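Local coordinates for 6-phosphofructokinase isozyme 2 (Escherichia coli, PDB 3UMO), which catalyses the ATP-dependent phosphorylation of fructose 6-phosphate to fructose 1,6-bisphosphate, the first committing step of glycolysis, as a homodimer of the PfkB (ribokinase-like) family, at the interface of chains A and B. Numbering follows the deposited sequence. Chains: chain A/B, 6-phosphofructokinase isozyme 2.

Contact 1: the interface of chains A and B. Residues chain A 17, 22, 28-31, 93, 95, 106; chain B 93, 105-108.
In this PfkB-family homodimer the small beta-sheet lids of the two subunits clasp each other, and here strand 27-29 of chain A runs parallel to strand 102-107 of chain B while the side chains beneath form a greasy core. The tight part centres on B:Phe106. Its ring, placed with CG anti to the carbonyl carbon (chi1 -55°), points tip to tip at its twin, with B:Phe106 CZ 3.5 Å from A:Phe106 CZ. A:Leu28 lies alongside that ring and points the same way; its CD1 methyl sits 3.7 Å from B:Phe106 CE2. A:Val95 crosses obliquely, offering CG2 to the same CD2-CE2 side. Next to the aromatic pair the two Leu93 side chains, each with CG anti to the backbone N, slide past each other in opposite directions, and their CD2 methyls meet at 3.7 Å (A:Leu93 CD2 to B:Leu93 CD2). B:Met108 CG also packs closely, 3.6 Å from A:Cys30 CB. Main-chain hydrogen bonds lock the strands above this core: A:Leu28 N donates to B:Arg105 O at 2.9 Å, nearly along the C=O axis, and B:Val107 N returns one to A:Leu28 O. A:Cys30 N reaches B:Val107 O at 2.8 Å, from above the carbonyl plane. Packing loosens at the thioether end of B:Met108, bent at chi3 (-71°), whose SD and CE approach A:Leu93 CD1 at 4.0 Å. At the periphery A:Arg29 is poorly ordered and adds little.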
loop_
_atom_site.group_PDB
_atom_site.type_symbol
_atom_site.label_atom_id
_atom_site.label_comp_id
_atom_site.label_asym_id
_atom_site.label_seq_id
_atom_site.Cartn_x
_atom_site.Cartn_y
_atom_site.Cartn_z
ATOM N N THR A 17 6.613 16.074 -6.896
ATOM C CA THR A 17 7.020 16.279 -5.515
ATOM C C THR A 17 7.572 15.002 -4.892
ATOM O O THR A 17 7.416 13.904 -5.448
ATOM C CB THR A 17 5.851 16.814 -4.664
ATOM O OG1 THR A 17 6.322 17.125 -3.348
ATOM C CG2 THR A 17 4.728 15.783 -4.572
ATOM N N ILE A 22 4.576 6.667 2.055
ATOM C CA ILE A 22 3.183 6.811 1.657
ATOM C C ILE A 22 2.287 5.923 2.509
ATOM O O ILE A 22 2.527 4.723 2.674
ATOM C CB ILE A 22 2.960 6.587 0.138
ATOM C CG1 ILE A 22 1.488 6.843 -0.225
ATOM C CG2 ILE A 22 3.404 5.195 -0.282
ATOM C CD1 ILE A 22 1.266 7.060 -1.715
ATOM N N LEU A 28 0.780 13.879 4.388
ATOM C CA LEU A 28 2.073 13.545 3.818
ATOM C C LEU A 28 2.763 14.843 3.414
ATOM O O LEU A 28 2.314 15.533 2.496
ATOM C CB LEU A 28 1.924 12.593 2.630
ATOM C CG LEU A 28 1.109 11.343 2.970
ATOM C CD1 LEU A 28 0.836 10.510 1.723
ATOM C CD2 LEU A 28 1.812 10.509 4.038
ATOM N N ARG A 29 3.835 15.183 4.131
ATOM C CA ARG A 29 4.589 16.402 3.852
ATOM C C ARG A 29 5.385 16.202 2.574
ATOM O O ARG A 29 6.277 15.349 2.510
ATOM C CB ARG A 29 5.535 16.757 5.005
ATOM C CG ARG A 29 4.842 17.329 6.239
ATOM C CD ARG A 29 5.852 17.910 7.238
ATOM N NE ARG A 29 6.174 19.314 6.973
ATOM C CZ ARG A 29 7.358 19.752 6.552
ATOM N NH1 ARG A 29 8.351 18.899 6.344
ATOM N NH2 ARG A 29 7.552 21.050 6.344
ATOM N N CYS A 30 5.046 16.989 1.562
ATOM C CA CYS A 30 5.665 16.879 0.251
ATOM C C CYS A 30 6.557 18.076 -0.010
ATOM O O CYS A 30 6.255 19.191 0.421
ATOM C CB CYS A 30 4.590 16.788 -0.819
ATOM S SG CYS A 30 3.653 15.270 -0.690
ATOM N N THR A 31 7.662 17.846 -0.711
ATOM C CA THR A 31 8.575 18.933 -1.046
ATOM C C THR A 31 7.952 19.928 -2.021
ATOM O O THR A 31 6.975 19.611 -2.713
ATOM C CB THR A 31 9.893 18.406 -1.636
ATOM O OG1 THR A 31 9.611 17.573 -2.768
ATOM C CG2 THR A 31 10.661 17.607 -0.594
ATOM N N LEU A 93 -0.471 15.437 -10.486
ATOM C CA LEU A 93 0.532 15.302 -9.437
ATOM C C LEU A 93 1.327 14.010 -9.552
ATOM O O LEU A 93 0.752 12.917 -9.614
ATOM C CB LEU A 93 -0.112 15.388 -8.049
ATOM C CG LEU A 93 0.864 15.385 -6.866
ATOM C CD1 LEU A 93 1.770 16.610 -6.897
ATOM C CD2 LEU A 93 0.135 15.283 -5.524
ATOM N N VAL A 95 4.124 11.905 -7.485
ATOM C CA VAL A 95 4.739 11.804 -6.164
ATOM C C VAL A 95 5.791 10.706 -6.112
ATOM O O VAL A 95 5.491 9.534 -6.345
ATOM C CB VAL A 95 3.690 11.503 -5.073
ATOM C CG1 VAL A 95 4.346 11.495 -3.688
ATOM C CG2 VAL A 95 2.554 12.503 -5.127
ATOM N N PHE A 106 -1.191 10.883 -10.124
ATOM C CA PHE A 106 -2.610 11.197 -10.022
ATOM C C PHE A 106 -3.014 12.074 -11.191
ATOM O O PHE A 106 -2.577 13.222 -11.304
ATOM C CB PHE A 106 -2.903 11.851 -8.671
ATOM C CG PHE A 106 -2.469 11.008 -7.511
ATOM C CD1 PHE A 106 -1.203 11.162 -6.957
ATOM C CD2 PHE A 106 -3.293 10.010 -7.012
ATOM C CE1 PHE A 106 -0.778 10.361 -5.909
ATOM C CE2 PHE A 106 -2.879 9.205 -5.956
ATOM C CZ PHE A 106 -1.615 9.381 -5.403
ATOM N N LEU B 93 -3.507 18.180 -2.494
ATOM C CA LEU B 93 -4.352 17.149 -3.065
ATOM C C LEU B 93 -4.831 16.141 -2.023
ATOM O O LEU B 93 -4.038 15.588 -1.253
ATOM C CB LEU B 93 -3.613 16.419 -4.190
ATOM C CG LEU B 93 -4.429 15.406 -4.995
ATOM C CD1 LEU B 93 -5.555 16.078 -5.772
ATOM C CD2 LEU B 93 -3.520 14.608 -5.939
ATOM N N ARG B 105 -3.379 12.322 1.605
ATOM C CA ARG B 105 -3.325 13.773 1.654
ATOM C C ARG B 105 -1.914 14.252 1.350
ATOM O O ARG B 105 -0.989 14.016 2.131
ATOM C CB ARG B 105 -3.734 14.258 3.048
ATOM C CG ARG B 105 -5.065 13.723 3.527
ATOM C CD ARG B 105 -5.125 13.714 5.042
ATOM N NE ARG B 105 -5.192 15.053 5.622
ATOM C CZ ARG B 105 -5.088 15.310 6.926
ATOM N NH1 ARG B 105 -4.904 14.324 7.793
ATOM N NH2 ARG B 105 -5.183 16.558 7.364
ATOM N N PHE B 106 -1.750 14.917 0.213
ATOM C CA PHE B 106 -0.435 15.388 -0.190
ATOM C C PHE B 106 -0.342 16.886 0.051
ATOM O O PHE B 106 -1.021 17.686 -0.604
ATOM C CB PHE B 106 -0.167 15.004 -1.648
ATOM C CG PHE B 106 -0.315 13.527 -1.901
ATOM C CD1 PHE B 106 -1.521 13.004 -2.342
ATOM C CD2 PHE B 106 0.740 12.653 -1.662
ATOM C CE1 PHE B 106 -1.670 11.634 -2.564
ATOM C CE2 PHE B 106 0.604 11.287 -1.887
ATOM C CZ PHE B 106 -0.605 10.774 -2.331
ATOM N N VAL B 107 0.501 17.254 1.014
ATOM C CA VAL B 107 0.594 18.632 1.469
ATOM C C VAL B 107 1.897 19.295 1.039
ATOM O O VAL B 107 2.984 18.937 1.506
ATOM C CB VAL B 107 0.441 18.723 2.998
ATOM C CG1 VAL B 107 0.464 20.179 3.444
ATOM C CG2 VAL B 107 -0.856 18.052 3.440
ATOM N N MET B 108 1.769 20.271 0.147
ATOM C CA MET B 108 2.916 20.999 -0.377
ATOM C C MET B 108 2.941 22.410 0.207
ATOM O O MET B 108 1.950 22.854 0.791
ATOM C CB MET B 108 2.835 21.030 -1.905
ATOM C CG MET B 108 3.309 19.733 -2.548
ATOM S SD MET B 108 2.708 19.477 -4.223
ATOM C CE MET B 108 0.967 19.130 -3.923
#

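Contact 2: the interface of chains A and B. Residues chain A 13, 35, 64-65, 68, 88, 91; chain B 65, 88, 90-91.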
loop_
_atom_site.group_PDB
_atom_site.type_symbol
_atom_site.label_atom_id
_atom_site.label_comp_id
_atom_site.label_asym_id
_atom_site.label_seq_id
_atom_site.Cartn_x
_atom_site.Cartn_y
_atom_site.Cartn_z
ATOM N N LEU A 13 -0.209 21.577 -16.228
ATOM C CA LEU A 13 1.030 21.975 -15.577
ATOM C C LEU A 13 1.228 20.999 -14.431
ATOM O O LEU A 13 0.560 21.096 -13.401
ATOM C CB LEU A 13 0.944 23.403 -15.032
ATOM C CG LEU A 13 2.216 23.891 -14.329
ATOM C CD1 LEU A 13 3.323 24.078 -15.352
ATOM C CD2 LEU A 13 1.959 25.189 -13.572
ATOM N N PHE A 35 7.762 21.990 -11.423
ATOM C CA PHE A 35 6.711 22.007 -12.436
ATOM C C PHE A 35 7.230 21.544 -13.786
ATOM O O PHE A 35 8.368 21.825 -14.159
ATOM C CB PHE A 35 6.082 23.397 -12.553
ATOM C CG PHE A 35 5.473 23.885 -11.271
ATOM C CD1 PHE A 35 4.323 23.300 -10.775
ATOM C CD2 PHE A 35 6.059 24.918 -10.551
ATOM C CE1 PHE A 35 3.752 23.733 -9.587
ATOM C CE2 PHE A 35 5.497 25.357 -9.357
ATOM C CZ PHE A 35 4.339 24.762 -8.876
ATOM N N ALA A 64 -2.338 31.736 -14.536
ATOM C CA ALA A 64 -0.911 31.756 -14.234
ATOM C C ALA A 64 -0.272 30.388 -14.441
ATOM O O ALA A 64 0.913 30.293 -14.755
ATOM C CB ALA A 64 -0.681 32.238 -12.811
ATOM N N THR A 65 -1.051 29.330 -14.247
ATOM C CA THR A 65 -0.548 27.986 -14.493
ATOM C C THR A 65 -0.294 27.786 -15.978
ATOM O O THR A 65 0.709 27.191 -16.368
ATOM C CB THR A 65 -1.506 26.902 -13.961
ATOM O OG1 THR A 65 -2.845 27.187 -14.385
ATOM C CG2 THR A 65 -1.465 26.867 -12.444
ATOM N N HIS A 68 2.842 29.594 -16.963
ATOM C CA HIS A 68 4.038 28.871 -16.561
ATOM C C HIS A 68 4.299 27.711 -17.507
ATOM O O HIS A 68 5.445 27.426 -17.850
ATOM C CB HIS A 68 3.929 28.374 -15.118
ATOM C CG HIS A 68 5.249 28.015 -14.511
ATOM N ND1 HIS A 68 6.322 28.876 -14.510
ATOM C CD2 HIS A 68 5.674 26.883 -13.900
ATOM C CE1 HIS A 68 7.351 28.297 -13.918
ATOM N NE2 HIS A 68 6.984 27.086 -13.540
ATOM N N TRP A 88 -8.617 27.928 -15.900
ATOM C CA TRP A 88 -7.168 27.863 -15.708
ATOM C C TRP A 88 -6.586 26.466 -15.952
ATOM O O TRP A 88 -7.209 25.448 -15.633
ATOM C CB TRP A 88 -6.767 28.381 -14.314
ATOM C CG TRP A 88 -6.997 27.397 -13.193
ATOM C CD1 TRP A 88 -6.183 26.355 -12.823
ATOM C CD2 TRP A 88 -8.107 27.378 -12.288
ATOM N NE1 TRP A 88 -6.730 25.686 -11.753
ATOM C CE2 TRP A 88 -7.904 26.295 -11.405
ATOM C CE3 TRP A 88 -9.248 28.167 -12.144
ATOM C CZ2 TRP A 88 -8.812 25.986 -10.389
ATOM C CZ3 TRP A 88 -10.145 27.859 -11.134
ATOM C CH2 TRP A 88 -9.922 26.777 -10.271
ATOM N N GLN A 91 -3.665 20.892 -13.065
ATOM C CA GLN A 91 -2.411 20.295 -12.618
ATOM C C GLN A 91 -2.573 18.828 -12.242
ATOM O O GLN A 91 -3.475 18.477 -11.473
ATOM C CB GLN A 91 -1.886 21.039 -11.390
ATOM C CG GLN A 91 -1.733 22.545 -11.554
ATOM C CD GLN A 91 -0.643 23.104 -10.652
ATOM O OE1 GLN A 91 -0.878 24.016 -9.861
ATOM N NE2 GLN A 91 0.562 22.549 -10.768
ATOM N N THR B 65 -6.670 30.586 -9.085
ATOM C CA THR B 65 -6.870 29.691 -7.952
ATOM C C THR B 65 -7.224 30.502 -6.710
ATOM O O THR B 65 -8.118 30.129 -5.949
ATOM C CB THR B 65 -5.641 28.793 -7.690
ATOM O OG1 THR B 65 -4.453 29.588 -7.699
ATOM C CG2 THR B 65 -5.522 27.717 -8.763
ATOM N N TRP B 88 0.854 32.469 -7.598
ATOM C CA TRP B 88 -0.510 31.938 -7.578
ATOM C C TRP B 88 -0.781 31.027 -6.384
ATOM O O TRP B 88 0.098 30.286 -5.945
ATOM C CB TRP B 88 -0.856 31.233 -8.903
ATOM C CG TRP B 88 -0.288 29.830 -9.075
ATOM C CD1 TRP B 88 -0.794 28.663 -8.560
ATOM C CD2 TRP B 88 0.869 29.459 -9.843
ATOM N NE1 TRP B 88 -0.012 27.596 -8.948
ATOM C CE2 TRP B 88 1.005 28.055 -9.730
ATOM C CE3 TRP B 88 1.795 30.177 -10.599
ATOM C CZ2 TRP B 88 2.046 27.364 -10.358
ATOM C CZ3 TRP B 88 2.823 29.484 -11.218
ATOM C CH2 TRP B 88 2.941 28.092 -11.093
ATOM N N ARG B 90 -1.442 28.115 -4.172
ATOM C CA ARG B 90 -1.053 26.736 -4.435
ATOM C C ARG B 90 -2.159 25.749 -4.069
ATOM O O ARG B 90 -3.143 26.108 -3.423
ATOM C CB ARG B 90 0.241 26.394 -3.695
ATOM C CG ARG B 90 1.461 27.146 -4.223
ATOM C CD ARG B 90 1.791 26.730 -5.648
ATOM N NE ARG B 90 3.138 27.139 -6.043
ATOM C CZ ARG B 90 3.429 28.268 -6.678
ATOM N NH1 ARG B 90 4.692 28.542 -6.992
ATOM N NH2 ARG B 90 2.462 29.126 -7.000
ATOM N N GLN B 91 -1.984 24.505 -4.497
ATOM C CA GLN B 91 -2.998 23.480 -4.319
ATOM C C GLN B 91 -2.412 22.237 -3.669
ATOM O O GLN B 91 -1.374 21.727 -4.102
ATOM C CB GLN B 91 -3.590 23.101 -5.678
ATOM C CG GLN B 91 -4.020 24.294 -6.515
ATOM C CD GLN B 91 -4.454 23.896 -7.913
ATOM O OE1 GLN B 91 -3.682 24.003 -8.871
ATOM N NE2 GLN B 91 -5.694 23.435 -8.038
HETATM O O HOH W 1 -0.179 23.951 -6.981
HETATM O O HOH W 2 -5.827 21.706 -10.811
#
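The indole of B:Trp88 is sandwiched between the partner's helix and an arginine of its own chain: on one face lie A:Thr65 CG2, 3.8 Å above the plane and offset towards the rim, and A:Ala64, whose CB is 3.9 Å from B:Trp88 CE3; over the centre of the opposite face sits B:Arg90 NH2. The arginine side chain bends at chi2 (-66°), bringing its guanidinium back over the ring, and B:Arg90 NH2 makes a bent hydrogen bond of 2.8 Å to a lone pair of B:Trp88 O. The benzo tip stands over the rim of one A:Phe35 face, with B:Trp88 CZ2 3.8 Å from A:Phe35 CZ, and A:Leu13 CD2 meets the same tip. A:His68 crosses it at about a right angle. In the twin contact B:Thr65 CG2 caps a face of A:Trp88.

Beside the two tryptophans the Gln91 amides cross obliquely, their planes 49° apart. A:Gln91 OE1 and B:Gln91 OE1 are modelled 3.0 Å apart, a clash of two acceptors. A:Gln91 NE2 hydrogen-bonds to A:Leu13 O at 3.0 Å from above the carbonyl plane, so B:Gln91 may be the flipped amide, its NE2 then donating to A:Gln91 OE1. Water 1 links A:Gln91 OE1 to B:Gln91 N. Each Trp88 comes from a loop between strands 80-84 and 93-97 and docks on helix 63-75 of the partner subunit.

Contact 3: the interface of chains A and B. Residues chain A 103, 105, 107, 250-252; chain B 24-28.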
loop_
_atom_site.group_PDB
_atom_site.type_symbol
_atom_site.label_atom_id
_atom_site.label_comp_id
_atom_site.label_asym_id
_atom_site.label_seq_id
_atom_site.Cartn_x
_atom_site.Cartn_y
_atom_site.Cartn_z
ATOM N N GLN A 103 6.821 5.606 -7.629
ATOM C CA GLN A 103 6.211 6.858 -8.052
ATOM C C GLN A 103 4.713 6.667 -8.180
ATOM O O GLN A 103 4.252 5.619 -8.625
ATOM C CB GLN A 103 6.796 7.346 -9.377
ATOM C CG GLN A 103 6.650 6.355 -10.524
ATOM C CD GLN A 103 7.392 6.795 -11.763
ATOM O OE1 GLN A 103 7.526 7.992 -12.028
ATOM N NE2 GLN A 103 7.881 5.829 -12.536
ATOM N N ARG A 105 1.077 8.508 -9.584
ATOM C CA ARG A 105 0.702 9.468 -10.609
ATOM C C ARG A 105 -0.789 9.702 -10.574
ATOM O O ARG A 105 -1.566 8.830 -10.943
ATOM C CB ARG A 105 1.116 8.938 -11.980
ATOM C CG ARG A 105 2.612 8.669 -12.098
ATOM C CD ARG A 105 2.893 7.689 -13.226
ATOM N NE ARG A 105 2.600 8.268 -14.532
ATOM C CZ ARG A 105 2.514 7.573 -15.667
ATOM N NH1 ARG A 105 2.686 6.257 -15.672
ATOM N NH2 ARG A 105 2.247 8.198 -16.803
ATOM N N VAL A 107 -3.824 11.503 -12.078
ATOM C CA VAL A 107 -4.175 12.148 -13.336
ATOM C C VAL A 107 -5.625 12.593 -13.320
ATOM O O VAL A 107 -6.541 11.762 -13.279
ATOM C CB VAL A 107 -3.940 11.207 -14.536
ATOM C CG1 VAL A 107 -4.300 11.913 -15.840
ATOM C CG2 VAL A 107 -2.495 10.731 -14.562
ATOM N N SER A 250 11.628 3.412 -15.325
ATOM C CA SER A 250 10.350 4.098 -15.167
ATOM C C SER A 250 9.652 4.219 -16.516
ATOM O O SER A 250 10.207 4.777 -17.457
ATOM C CB SER A 250 10.557 5.483 -14.558
ATOM O OG SER A 250 9.436 6.313 -14.792
ATOM N N THR A 251 8.435 3.698 -16.602
ATOM C CA THR A 251 7.711 3.633 -17.870
ATOM C C THR A 251 7.037 4.939 -18.297
ATOM O O THR A 251 6.551 5.048 -19.417
ATOM C CB THR A 251 6.659 2.515 -17.846
ATOM O OG1 THR A 251 5.793 2.702 -16.723
ATOM C CG2 THR A 251 7.332 1.160 -17.737
ATOM N N VAL A 252 7.005 5.922 -17.404
ATOM C CA VAL A 252 6.407 7.211 -17.714
ATOM C C VAL A 252 7.012 7.835 -18.968
ATOM O O VAL A 252 8.227 7.953 -19.087
ATOM C CB VAL A 252 6.567 8.198 -16.543
ATOM C CG1 VAL A 252 5.950 9.536 -16.896
ATOM C CG2 VAL A 252 5.937 7.630 -15.286
ATOM N N PRO B 24 1.524 2.147 -7.439
ATOM C CA PRO B 24 2.538 2.991 -8.077
ATOM C C PRO B 24 2.720 2.712 -9.565
ATOM O O PRO B 24 2.124 1.769 -10.099
ATOM C CB PRO B 24 3.814 2.609 -7.327
ATOM C CG PRO B 24 3.598 1.176 -6.937
ATOM C CD PRO B 24 2.126 1.071 -6.624
ATOM N N GLU B 25 3.528 3.561 -10.203
ATOM C CA GLU B 25 3.964 3.414 -11.598
ATOM C C GLU B 25 2.924 3.787 -12.655
ATOM O O GLU B 25 3.204 4.579 -13.552
ATOM C CB GLU B 25 4.537 2.015 -11.860
ATOM C CG GLU B 25 5.302 1.886 -13.182
ATOM C CD GLU B 25 6.709 2.474 -13.122
ATOM O OE1 GLU B 25 7.128 2.930 -12.034
ATOM O OE2 GLU B 25 7.403 2.473 -14.168
ATOM N N GLY B 26 1.730 3.213 -12.553
ATOM C CA GLY B 26 0.691 3.444 -13.541
ATOM C C GLY B 26 -0.067 4.748 -13.352
ATOM O O GLY B 26 0.009 5.376 -12.292
ATOM N N LYS B 27 -0.799 5.166 -14.383
ATOM C CA LYS B 27 -1.609 6.371 -14.264
ATOM C C LYS B 27 -2.833 6.062 -13.419
ATOM O O LYS B 27 -3.606 5.159 -13.745
ATOM C CB LYS B 27 -2.068 6.852 -15.642
ATOM C CG LYS B 27 -0.961 7.044 -16.676
ATOM C CD LYS B 27 -1.591 7.242 -18.052
ATOM C CE LYS B 27 -0.603 7.024 -19.193
ATOM N NZ LYS B 27 -1.308 7.015 -20.526
ATOM N N LEU B 28 -3.018 6.797 -12.330
ATOM C CA LEU B 28 -4.253 6.653 -11.566
ATOM C C LEU B 28 -5.261 7.679 -12.061
ATOM O O LEU B 28 -5.075 8.878 -11.860
ATOM C CB LEU B 28 -3.989 6.841 -10.073
ATOM C CG LEU B 28 -2.876 5.946 -9.525
ATOM C CD1 LEU B 28 -2.588 6.270 -8.060
ATOM C CD2 LEU B 28 -3.232 4.475 -9.693
HETATM O O HOH W 3 0.619 5.552 -9.728
HETATM O O HOH W 4 6.905 2.984 -9.208
#
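B:Glu25 plugs into chain A at the edge of the lid, its carboxylate caught by side chain and loop. B:Glu25 OE2 accepts two hydrogen bonds from A:Thr251, from N at 2.9 Å and from OG1 at 3.0 Å, both arriving somewhat above the carboxylate plane. The other oxygen, B:Glu25 OE1, takes A:Gln103 NE2 at 3.0 Å from well above that plane, the amide and carboxylate being 65° apart. CG of the glutamate stands anti to the backbone N (chi1 -167°) and the chain then bends at chi2 (78°), which turns the acid towards loop residue A:Thr251. Its main chain is gripped as well: B:Glu25 N donates to A:Gln103 O at 2.7 Å, and A:Arg105 NH1 hydrogen-bonds in the guanidinium plane to B:Glu25 O at 2.8 Å.

Further out, the guanidinium of A:Arg105 lies flat between B:Lys27 CG on one face and A:Val252 CG2 on the other. The extended lysine, which binds ATP shared between the subunits, is probably steadied along its aliphatic stem. The parallel strand pairing of contact 1 recurs here with the chains exchanged. Water 3 joins A:Arg105 N to B:Gly26 O, and water 4 joins A:Gln103 N to B:Glu25 OE1. A:Ser250 and A:Val252, flanking A:Thr251, belong to the potassium site, so the partner's glutamate touches the loop that binds the cation. A:Gln103 is positioned by A:Ser250: its NE2 also donates, in the amide plane, to A:Ser250 OG at 2.8 Å.

Contact 1 is about 15 Å, centre to centre, from each of contacts 2 and 3, which lie about 21 Å apart. Strand 27-29 of one chain and strand 103-107 of the other serve both contact 1 and contact 3, with the chains exchanged; because the dimer is two-fold symmetric, each clasp occurs twice. Strand 93-97 leads from the Gln91 region of contact 2 into the core of contact 1. The centre of contact 3 is about 12 Å from A:Asp256 of the active site. Since Lys27 binds ATP shared between the subunits and B:Glu25 holds the potassium-binding loop, dimerisation probably helps shape the nucleotide and cation sites.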